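Local atomic coordinates of N-isopropylammelide isopropylaminohydrolase (Burkholderia multivorans ATCC 17616, PDB entry 6NBO), a protein that is a zinc-containing member of the amidohydrolase family, built around a TIM-barrel core. Residues A[155-166]-A[183-194]; A[212-223]-A[245-256]. All coordinates share one frame; numbering follows the deposited sequence. Where two conformers were deposited one is given.

In the fold
Contacts 1 and 2 follow one another along the chain and round the TIM barrel, each pairing the two parallel strands of a beta-alpha-beta unit: 153-159 with 184-188 in contact 1, 215-219 with 246-250 in contact 2. Strands 184-188 and 215-219 are neighbours, and the contact centres lie about 11 Å apart. Beyond the C-terminal ends of these strands they touch through probable hydrogen bonds, C191 N to E221 OE2 (2.7 Å) and H220 N to D189 OD1 (2.8 Å). Contact 2 supplies the zinc-binding H218 and H250. Contact 1 borders the metal site through F159, whose ring stacks on H218 and whose side chain is about 6 Å from a zinc ion.

Contact 1 of 2, residues A[155-166]-A[183-194]; sequences QIVAFPQSGVLK and DLLGGLDPCAIE
E194 OE1 gathers several donors: L165 N at 2.8 Å, a weaker bond from V164 N, and a water that also accepts from K166 N. The second oxygen, E194 OE2, takes V164 N on its syn lone pair at 2.8 Å. The E194 chain bends at chi2 (-71°), which carries the carboxylate back to residues 163-166 and sets it across L165, whose CB and CG lie against OE1. G163 CA passes close to OE2. Thus a single buried side chain ties together the two loops that follow strands 153-159 and 184-188, neighbouring parallel strands of the TIM barrel.

At the other end D183, just before strand 184-188, turns its carboxylate to the backbone of strand 153-159. D183 OD2 accepts from I156 N through the anti lone pair (2.8 Å) and also forms a salt bridge with R145, while I156 O receives both D183 N and L184 N. Regular parallel pairing follows, A158 N to L184 O (2.9 Å) and G186 N to A158 O, the latter donor well above the carbonyl plane. Beside this ladder V157 CG2 meets L184 CD1, and V157 CG1, anti to its N (chi1 -173°), rests 3.4 Å from G186 N. Farther on, G187 O and L188 CB approach the rim of the F159 ring, and L188 CD2 packs against P160 O at 3.4 Å. The E194 carboxylate is met by backbone N-H groups and water, with K166 NZ 6.4 Å from E194 OE1; this is consistent with a buried negative charge stabilised at least in part by peptide N-H groups and water.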
loop_
_atom_site.group_PDB
_atom_site.type_symbol
_atom_site.label_atom_id
_atom_site.label_comp_id
_atom_site.label_asym_id
_atom_site.label_seq_id
_atom_site.Cartn_x
_atom_site.Cartn_y
_atom_site.Cartn_z
ATOM N N GLN A 155 -5.850 1.184 5.884
ATOM C CA GLN A 155 -5.005 0.946 7.046
ATOM C C GLN A 155 -4.155 2.185 7.290
ATOM O O GLN A 155 -3.609 2.762 6.349
ATOM C CB GLN A 155 -4.093 -0.271 6.831
ATOM C CG GLN A 155 -4.835 -1.602 6.706
ATOM C CD GLN A 155 -3.897 -2.752 6.358
ATOM O OE1 GLN A 155 -2.725 -2.547 6.035
ATOM N NE2 GLN A 155 -4.416 -3.965 6.421
ATOM N N ILE A 156 -4.039 2.594 8.551
ATOM C CA ILE A 156 -3.289 3.802 8.907
ATOM C C ILE A 156 -2.085 3.414 9.766
ATOM O O ILE A 156 -2.250 2.775 10.814
ATOM C CB ILE A 156 -4.177 4.813 9.652
ATOM C CG1 ILE A 156 -5.255 5.379 8.706
ATOM C CG2 ILE A 156 -3.312 5.926 10.242
ATOM C CD1 ILE A 156 -6.368 6.147 9.433
ATOM N N VAL A 157 -0.889 3.826 9.337
ATOM C CA VAL A 157 0.345 3.648 10.094
ATOM C C VAL A 157 0.696 4.980 10.751
ATOM O O VAL A 157 0.902 5.981 10.056
ATOM C CB VAL A 157 1.503 3.191 9.191
ATOM C CG1 VAL A 157 2.723 2.841 10.055
ATOM C CG2 VAL A 157 1.093 2.009 8.325
ATOM N N ALA A 158 0.802 4.994 12.080
ATOM C CA ALA A 158 1.191 6.206 12.810
ATOM C C ALA A 158 2.697 6.401 12.668
ATOM O O ALA A 158 3.477 5.656 13.270
ATOM C CB ALA A 158 0.787 6.087 14.279
ATOM N N PHE A 159 3.111 7.410 11.893
ATOM C CA PHE A 159 4.495 7.530 11.418
ATOM C C PHE A 159 5.210 8.722 12.057
ATOM O O PHE A 159 4.929 9.877 11.697
ATOM C CB PHE A 159 4.493 7.662 9.890
ATOM C CG PHE A 159 5.863 7.807 9.268
ATOM C CD1 PHE A 159 6.886 6.914 9.578
ATOM C CD2 PHE A 159 6.114 8.815 8.343
ATOM C CE1 PHE A 159 8.146 7.039 9.001
ATOM C CE2 PHE A 159 7.369 8.949 7.759
ATOM C CZ PHE A 159 8.392 8.056 8.098
ATOM N N PRO A 160 6.148 8.504 12.989
ATOM C CA PRO A 160 6.918 9.624 13.585
ATOM C C PRO A 160 8.013 10.068 12.619
ATOM O O PRO A 160 9.197 9.733 12.750
ATOM C CB PRO A 160 7.463 9.004 14.872
ATOM C CG PRO A 160 7.711 7.534 14.472
ATOM C CD PRO A 160 6.581 7.186 13.501
ATOM N N GLN A 161 7.586 10.881 11.639
ATOM C CA GLN A 161 8.425 11.199 10.487
ATOM C C GLN A 161 9.761 11.810 10.894
ATOM O O GLN A 161 10.779 11.554 10.246
ATOM C CB GLN A 161 7.664 12.134 9.537
ATOM C CG GLN A 161 8.516 12.879 8.504
ATOM C CD GLN A 161 8.922 12.016 7.321
ATOM O OE1 GLN A 161 8.257 12.010 6.283
ATOM N NE2 GLN A 161 10.025 11.290 7.468
ATOM N N SER A 162 9.787 12.599 11.964
ATOM C CA SER A 162 11.015 13.249 12.396
ATOM C C SER A 162 11.690 12.539 13.562
ATOM O O SER A 162 12.598 13.112 14.170
ATOM C CB SER A 162 10.734 14.705 12.765
ATOM O OG SER A 162 9.789 14.765 13.814
ATOM N N GLY A 163 11.272 11.319 13.887
ATOM C CA GLY A 163 11.925 10.512 14.899
ATOM C C GLY A 163 11.150 10.485 16.212
ATOM O O GLY A 163 10.248 11.283 16.462
ATOM N N VAL A 164 11.532 9.541 17.073
ATOM C CA VAL A 164 10.890 9.326 18.371
ATOM C C VAL A 164 11.798 9.732 19.531
ATOM O O VAL A 164 11.396 10.503 20.407
ATOM C CB VAL A 164 10.448 7.854 18.526
ATOM C CG1 VAL A 164 9.711 7.657 19.861
ATOM C CG2 VAL A 164 9.600 7.433 17.359
ATOM N N LEU A 165 13.021 9.189 19.572
ATOM C CA LEU A 165 13.820 9.248 20.795
ATOM C C LEU A 165 14.211 10.671 21.166
ATOM O O LEU A 165 14.248 11.022 22.352
ATOM C CB LEU A 165 15.079 8.389 20.646
ATOM C CG LEU A 165 14.869 6.887 20.508
ATOM C CD1 LEU A 165 16.244 6.181 20.540
ATOM C CD2 LEU A 165 13.979 6.395 21.630
ATOM N N LYS A 166 14.549 11.492 20.181
ATOM C CA LYS A 166 15.081 12.817 20.457
ATOM C C LYS A 166 14.002 13.881 20.568
ATOM O O LYS A 166 14.326 15.057 20.725
ATOM C CB LYS A 166 16.078 13.220 19.372
ATOM C CG LYS A 166 17.288 12.302 19.291
ATOM C CD LYS A 166 18.300 12.808 18.280
ATOM C CE LYS A 166 18.317 11.940 17.038
ATOM N NZ LYS A 166 19.703 11.462 16.737
ATOM N N ASP A 183 -3.939 1.984 12.910
ATOM C CA ASP A 183 -3.920 0.523 12.961
ATOM C C ASP A 183 -2.547 -0.023 13.319
ATOM O O ASP A 183 -2.443 -1.037 14.025
ATOM C CB ASP A 183 -4.360 -0.038 11.621
ATOM C CG ASP A 183 -5.700 0.485 11.232
ATOM O OD1 ASP A 183 -6.654 0.153 11.940
ATOM O OD2 ASP A 183 -5.773 1.304 10.303
ATOM N N LEU A 184 -1.499 0.621 12.827
ATOM C CA LEU A 184 -0.146 0.086 12.882
ATOM C C LEU A 184 0.791 1.162 13.394
ATOM O O LEU A 184 0.532 2.358 13.229
ATOM C CB LEU A 184 0.333 -0.378 11.491
ATOM C CG LEU A 184 -0.459 -1.536 10.883
ATOM C CD1 LEU A 184 -0.196 -1.627 9.397
ATOM C CD2 LEU A 184 -0.074 -2.832 11.563
ATOM N N LEU A 185 1.891 0.734 14.004
ATOM C CA LEU A 185 2.910 1.672 14.446
ATOM C C LEU A 185 3.985 1.789 13.374
ATOM O O LEU A 185 4.451 0.778 12.843
ATOM C CB LEU A 185 3.522 1.219 15.773
ATOM C CG LEU A 185 4.458 2.235 16.428
ATOM C CD1 LEU A 185 3.720 3.557 16.656
ATOM C CD2 LEU A 185 5.002 1.676 17.744
ATOM N N GLY A 186 4.382 3.020 13.060
ATOM C CA GLY A 186 5.477 3.265 12.152
ATOM C C GLY A 186 6.742 3.709 12.876
ATOM O O GLY A 186 6.807 3.793 14.096
ATOM N N GLY A 187 7.756 4.005 12.073
ATOM C CA GLY A 187 9.061 4.375 12.597
ATOM C C GLY A 187 10.066 4.349 11.473
ATOM O O GLY A 187 9.749 3.989 10.337
ATOM N N LEU A 188 11.301 4.746 11.797
ATOM C CA LEU A 188 12.295 4.799 10.735
ATOM C C LEU A 188 13.700 4.692 11.310
ATOM O O LEU A 188 13.942 4.998 12.480
ATOM C CB LEU A 188 12.169 6.073 9.895
ATOM C CG LEU A 188 12.631 7.437 10.417
ATOM C CD1 LEU A 188 12.506 8.483 9.305
ATOM C CD2 LEU A 188 11.829 7.866 11.646
ATOM N N ASP A 189 14.615 4.221 10.452
ATOM C CA ASP A 189 16.071 4.313 10.565
ATOM C C ASP A 189 16.579 4.367 12.002
ATOM O O ASP A 189 16.987 5.431 12.499
ATOM C CB ASP A 189 16.540 5.519 9.768
ATOM C CG ASP A 189 16.068 5.456 8.319
ATOM O OD1 ASP A 189 15.735 4.343 7.850
ATOM O OD2 ASP A 189 16.026 6.506 7.651
ATOM N N PRO A 190 16.610 3.216 12.678
ATOM C CA PRO A 190 17.009 3.196 14.093
ATOM C C PRO A 190 18.418 3.712 14.325
ATOM O O PRO A 190 18.703 4.235 15.409
ATOM C CB PRO A 190 16.882 1.708 14.466
ATOM C CG PRO A 190 15.895 1.153 13.464
ATOM C CD PRO A 190 16.197 1.889 12.190
ATOM N N CYS A 191 19.309 3.592 13.341
ATOM C CA CYS A 191 20.644 4.171 13.462
ATOM C C CYS A 191 20.690 5.611 12.956
ATOM O O CYS A 191 21.069 6.523 13.693
ATOM C CB CYS A 191 21.674 3.328 12.695
ATOM S SG CYS A 191 22.096 1.752 13.458
ATOM N N ALA A 192 20.326 5.819 11.691
ATOM C CA ALA A 192 20.604 7.100 11.040
ATOM C C ALA A 192 19.747 8.225 11.605
ATOM O O ALA A 192 20.200 9.373 11.699
ATOM C CB ALA A 192 20.384 6.980 9.531
ATOM N N ILE A 193 18.503 7.937 11.954
ATOM C CA ILE A 193 17.598 8.954 12.483
ATOM C C ILE A 193 17.561 8.927 14.005
ATOM O O ILE A 193 17.768 9.949 14.654
ATOM C CB ILE A 193 16.188 8.785 11.876
ATOM C CG1 ILE A 193 16.210 9.126 10.381
ATOM C CG2 ILE A 193 15.171 9.666 12.622
ATOM C CD1 ILE A 193 16.428 10.595 10.090
ATOM N N GLU A 194 17.338 7.756 14.603
ATOM C CA GLU A 194 17.150 7.713 16.053
ATOM C C GLU A 194 18.457 7.811 16.840
ATOM O O GLU A 194 18.430 8.249 17.994
ATOM C CB GLU A 194 16.399 6.442 16.451
ATOM C CG GLU A 194 15.000 6.332 15.802
ATOM C CD GLU A 194 14.001 7.337 16.371
ATOM O OE1 GLU A 194 14.333 8.046 17.342
ATOM O OE2 GLU A 194 12.875 7.411 15.841
HETATM O O HOH W 1 14.915 10.835 17.351
#

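Contact 2 of 2, residues A[212-223]-A[245-256]; sequences GRGLDLHLHERG and KVTISHAFCLGD. With ZN (zinc ion), chain B; EDO (1,2-ethanediol), chain K.
H218 and H250 both turn CG anti to the carbonyl carbon (chi1 -77° and -56°), bringing their rings together at the C-terminal ends of adjacent parallel TIM-barrel strands, 215-219 and 246-250. The rings meet obliquely, with H218 CD2 3.3 Å from H250 NE2. H218 NE2 binds zinc at 2.3 Å in company with H65, H67 and D304; H250 and D304 form a further zinc site. H220 lies alongside H250, the two rings almost parallel yet hardly overlapping; H218, H220 and H250 make an aromatic cluster, and F252 CE2 lies at the H220 ring edge.

On the same face as H218, S249 OG donates to the syn lone pair of D216 OD1 (2.7 Å) and is also hydrogen-bonded to H65, a zinc ligand, and so belongs to the metal's second shell; D216 OD2 pairs with R124. T247 CG2 packs against D216 OD2. On the other face L215 CD1 touches V246 CG2. L219 CB meets I248 CG2 at 3.9 Å. The ladder runs from L215 N–K245 O through to L219 N–S249 O. Past the strands, R222 and D256 form a two-pronged salt bridge: R222 NE donates to D256 OD2 (2.8 Å) and NH2 to OD1, guanidinium and carboxylate nearly coplanar, while G223 N reaches D256 OD2 from its anti side, well out of the carboxylate plane, at 2.9 Å.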
loop_
_atom_site.group_PDB
_atom_site.type_symbol
_atom_site.label_atom_id
_atom_site.label_comp_id
_atom_site.label_asym_id
_atom_site.label_seq_id
_atom_site.Cartn_x
_atom_site.Cartn_y
_atom_site.Cartn_z
ATOM N N GLY A 212 -1.169 -4.307 21.114
ATOM C CA GLY A 212 -1.330 -5.507 20.312
ATOM C C GLY A 212 -1.319 -5.256 18.821
ATOM O O GLY A 212 -2.028 -5.942 18.072
ATOM N N ARG A 213 -0.524 -4.296 18.364
ATOM C CA ARG A 213 -0.539 -3.901 16.964
ATOM C C ARG A 213 0.745 -4.324 16.273
ATOM O O ARG A 213 1.771 -4.571 16.911
ATOM C CB ARG A 213 -0.708 -2.387 16.802
ATOM C CG ARG A 213 -1.863 -1.794 17.570
ATOM C CD ARG A 213 -3.224 -2.284 17.104
ATOM N NE ARG A 213 -4.236 -1.704 17.980
ATOM C CZ ARG A 213 -4.695 -0.466 17.851
ATOM N NH1 ARG A 213 -4.254 0.304 16.867
ATOM N NH2 ARG A 213 -5.589 0.005 18.705
ATOM N N GLY A 214 0.668 -4.395 14.950
ATOM C CA GLY A 214 1.837 -4.603 14.133
ATOM C C GLY A 214 2.578 -3.308 13.867
ATOM O O GLY A 214 2.178 -2.221 14.292
ATOM N N LEU A 215 3.686 -3.438 13.133
ATOM C CA LEU A 215 4.536 -2.307 12.788
ATOM C C LEU A 215 4.865 -2.337 11.304
ATOM O O LEU A 215 4.954 -3.405 10.689
ATOM C CB LEU A 215 5.855 -2.306 13.578
ATOM C CG LEU A 215 5.721 -2.312 15.098
ATOM C CD1 LEU A 215 5.791 -3.741 15.631
ATOM C CD2 LEU A 215 6.800 -1.452 15.687
ATOM N N ASP A 216 5.040 -1.146 10.737
ATOM C CA ASP A 216 5.512 -0.989 9.364
ATOM C C ASP A 216 6.578 0.093 9.425
ATOM O O ASP A 216 6.257 1.270 9.620
ATOM C CB ASP A 216 4.367 -0.611 8.411
ATOM C CG ASP A 216 4.799 -0.518 6.954
ATOM O OD1 ASP A 216 5.949 -0.122 6.679
ATOM O OD2 ASP A 216 3.974 -0.839 6.067
ATOM N N LEU A 217 7.837 -0.301 9.245
ATOM C CA LEU A 217 8.983 0.551 9.543
ATOM C C LEU A 217 9.667 0.977 8.251
ATOM O O LEU A 217 9.993 0.131 7.419
ATOM C CB LEU A 217 9.969 -0.193 10.457
ATOM C CG LEU A 217 9.356 -0.674 11.774
ATOM C CD1 LEU A 217 10.332 -1.549 12.533
ATOM C CD2 LEU A 217 8.911 0.516 12.631
ATOM N N HIS A 218 9.865 2.292 8.080
ATOM C CA HIS A 218 10.683 2.815 6.990
ATOM C C HIS A 218 12.151 2.506 7.269
ATOM O O HIS A 218 12.694 2.941 8.287
ATOM C CB HIS A 218 10.515 4.336 6.861
ATOM C CG HIS A 218 9.247 4.782 6.200
ATOM N ND1 HIS A 218 8.005 4.586 6.762
ATOM C CD2 HIS A 218 9.034 5.467 5.046
ATOM C CE1 HIS A 218 7.077 5.110 5.974
ATOM N NE2 HIS A 218 7.678 5.652 4.927
ATOM N N LEU A 219 12.820 1.801 6.360
ATOM C CA LEU A 219 14.242 1.520 6.529
ATOM C C LEU A 219 14.958 2.012 5.278
ATOM O O LEU A 219 15.035 1.287 4.280
ATOM C CB LEU A 219 14.502 0.029 6.785
ATOM C CG LEU A 219 15.955 -0.239 7.203
ATOM C CD1 LEU A 219 16.301 0.519 8.493
ATOM C CD2 LEU A 219 16.239 -1.723 7.365
ATOM N N HIS A 220 15.465 3.246 5.335
ATOM C CA HIS A 220 16.251 3.809 4.242
ATOM C C HIS A 220 17.736 3.528 4.379
ATOM O O HIS A 220 18.486 3.810 3.437
ATOM C CB HIS A 220 16.111 5.333 4.164
ATOM C CG HIS A 220 14.710 5.834 4.247
ATOM N ND1 HIS A 220 14.144 6.261 5.430
ATOM C CD2 HIS A 220 13.768 6.005 3.291
ATOM C CE1 HIS A 220 12.907 6.666 5.199
ATOM N NE2 HIS A 220 12.655 6.516 3.911
ATOM N N GLU A 221 18.176 3.035 5.533
ATOM C CA GLU A 221 19.602 2.956 5.812
ATOM C C GLU A 221 20.288 2.055 4.799
ATOM O O GLU A 221 19.789 0.984 4.449
ATOM C CB GLU A 221 19.833 2.448 7.230
ATOM C CG GLU A 221 19.271 3.382 8.295
ATOM C CD GLU A 221 19.390 2.802 9.687
ATOM O OE1 GLU A 221 19.759 1.612 9.813
ATOM O OE2 GLU A 221 19.147 3.539 10.655
ATOM N N ARG A 222 21.436 2.506 4.318
ATOM C CA ARG A 222 22.143 1.816 3.258
ATOM C C ARG A 222 23.165 0.848 3.832
ATOM O O ARG A 222 23.670 1.037 4.944
ATOM C CB ARG A 222 22.827 2.838 2.355
ATOM C CG ARG A 222 21.850 3.831 1.750
ATOM C CD ARG A 222 21.050 3.166 0.636
ATOM N NE ARG A 222 21.962 2.521 -0.302
ATOM C CZ ARG A 222 22.583 3.159 -1.287
ATOM N NH1 ARG A 222 22.368 4.457 -1.475
ATOM N NH2 ARG A 222 23.412 2.504 -2.086
ATOM N N GLY A 223 23.450 -0.207 3.066
ATOM C CA GLY A 223 24.629 -1.033 3.319
ATOM C C GLY A 223 24.604 -1.729 4.666
ATOM O O GLY A 223 23.569 -2.220 5.123
ATOM N N LYS A 245 3.318 -9.723 11.579
ATOM C CA LYS A 245 2.869 -8.429 12.075
ATOM C C LYS A 245 3.860 -7.305 11.816
ATOM O O LYS A 245 3.595 -6.166 12.215
ATOM C CB LYS A 245 2.572 -8.509 13.577
ATOM C CG LYS A 245 1.227 -9.155 13.884
ATOM C CD LYS A 245 0.985 -9.242 15.376
ATOM C CE LYS A 245 -0.214 -8.415 15.807
ATOM N NZ LYS A 245 -0.409 -8.498 17.287
ATOM N N VAL A 246 4.984 -7.575 11.151
ATOM C CA VAL A 246 5.989 -6.547 10.885
ATOM C C VAL A 246 6.216 -6.444 9.383
ATOM O O VAL A 246 6.319 -7.458 8.688
ATOM C CB VAL A 246 7.311 -6.854 11.628
ATOM C CG1 VAL A 246 8.425 -5.880 11.196
ATOM C CG2 VAL A 246 7.096 -6.775 13.129
ATOM N N THR A 247 6.272 -5.210 8.884
ATOM C CA THR A 247 6.553 -4.893 7.494
ATOM C C THR A 247 7.766 -3.976 7.467
ATOM O O THR A 247 7.896 -3.080 8.318
ATOM C CB THR A 247 5.329 -4.202 6.848
ATOM O OG1 THR A 247 4.203 -5.083 6.917
ATOM C CG2 THR A 247 5.579 -3.806 5.392
ATOM N N ILE A 248 8.664 -4.208 6.515
ATOM C CA ILE A 248 9.807 -3.329 6.280
ATOM C C ILE A 248 9.549 -2.562 4.996
ATOM O O ILE A 248 9.428 -3.166 3.924
ATOM C CB ILE A 248 11.126 -4.108 6.156
ATOM C CG1 ILE A 248 11.252 -5.134 7.283
ATOM C CG2 ILE A 248 12.303 -3.110 6.146
ATOM C CD1 ILE A 248 11.364 -4.513 8.656
ATOM N N SER A 249 9.492 -1.233 5.086
ATOM C CA SER A 249 9.298 -0.418 3.892
ATOM C C SER A 249 10.639 0.063 3.349
ATOM O O SER A 249 11.521 0.464 4.116
ATOM C CB SER A 249 8.399 0.782 4.191
ATOM O OG SER A 249 7.032 0.381 4.309
ATOM N N HIS A 250 10.760 0.039 2.015
ATOM C CA HIS A 250 11.897 0.501 1.221
ATOM C C HIS A 250 13.024 -0.529 1.246
ATOM O O HIS A 250 13.263 -1.206 0.240
ATOM C CB HIS A 250 12.353 1.885 1.688
ATOM C CG HIS A 250 11.256 2.906 1.651
ATOM N ND1 HIS A 250 10.388 3.019 0.584
ATOM C CD2 HIS A 250 10.855 3.823 2.562
ATOM C CE1 HIS A 250 9.513 3.979 0.830
ATOM N NE2 HIS A 250 9.777 4.488 2.021
ATOM N N ALA A 251 13.704 -0.677 2.384
ATOM C CA ALA A 251 14.680 -1.751 2.567
ATOM C C ALA A 251 15.777 -1.705 1.507
ATOM O O ALA A 251 16.215 -2.743 1.005
ATOM C CB ALA A 251 13.995 -3.118 2.575
ATOM N N PHE A 252 16.227 -0.485 1.174
ATOM C CA PHE A 252 17.252 -0.296 0.150
ATOM C C PHE A 252 18.502 -1.129 0.415
ATOM O O PHE A 252 19.183 -1.537 -0.535
ATOM C CB PHE A 252 17.652 1.180 0.057
ATOM C CG PHE A 252 16.505 2.114 -0.184
ATOM C CD1 PHE A 252 15.456 1.758 -1.015
ATOM C CD2 PHE A 252 16.483 3.358 0.420
ATOM C CE1 PHE A 252 14.399 2.630 -1.235
ATOM C CE2 PHE A 252 15.437 4.234 0.207
ATOM C CZ PHE A 252 14.393 3.873 -0.624
ATOM N N CYS A 253 18.839 -1.378 1.683
ATOM C CA CYS A 253 20.083 -2.095 1.959
ATOM C C CYS A 253 20.084 -3.495 1.360
ATOM O O CYS A 253 21.162 -4.047 1.112
ATOM C CB CYS A 253 20.340 -2.175 3.468
ATOM S SG CYS A 253 19.136 -3.156 4.407
ATOM N N LEU A 254 18.906 -4.068 1.106
ATOM C CA LEU A 254 18.829 -5.382 0.481
ATOM C C LEU A 254 19.334 -5.359 -0.955
ATOM O O LEU A 254 19.645 -6.419 -1.506
ATOM C CB LEU A 254 17.385 -5.906 0.536
ATOM C CG LEU A 254 16.806 -6.215 1.928
ATOM C CD1 LEU A 254 15.306 -6.563 1.864
ATOM C CD2 LEU A 254 17.579 -7.347 2.594
ATOM N N GLY A 255 19.426 -4.184 -1.574
ATOM C CA GLY A 255 20.110 -4.055 -2.845
ATOM C C GLY A 255 21.590 -3.762 -2.746
ATOM O O GLY A 255 22.299 -3.878 -3.749
ATOM N N ASP A 256 22.083 -3.398 -1.555
ATOM C CA ASP A 256 23.509 -3.139 -1.346
ATOM C C ASP A 256 24.300 -4.384 -0.967
ATOM O O ASP A 256 25.495 -4.477 -1.284
ATOM C CB ASP A 256 23.717 -2.109 -0.229
ATOM C CG ASP A 256 23.152 -0.751 -0.565
ATOM O OD1 ASP A 256 23.333 -0.280 -1.703
ATOM O OD2 ASP A 256 22.533 -0.140 0.324
HETATM ZN ZN ZN B . 7.114 6.243 2.808
HETATM C C1 EDO K . -2.025 -5.715 12.838
HETATM O O1 EDO K . -1.936 -5.225 14.171
HETATM C C2 EDO K . -0.809 -6.540 12.466
HETATM O O2 EDO K . -0.908 -6.772 11.063
HETATM O O HOH W 2 1.652 -6.718 18.973
HETATM O O HOH W 3 2.978 -4.551 9.306
HETATM O O HOH W 4 3.698 0.626 3.875
HETATM O O HOH W 5 17.517 -0.211 4.035
#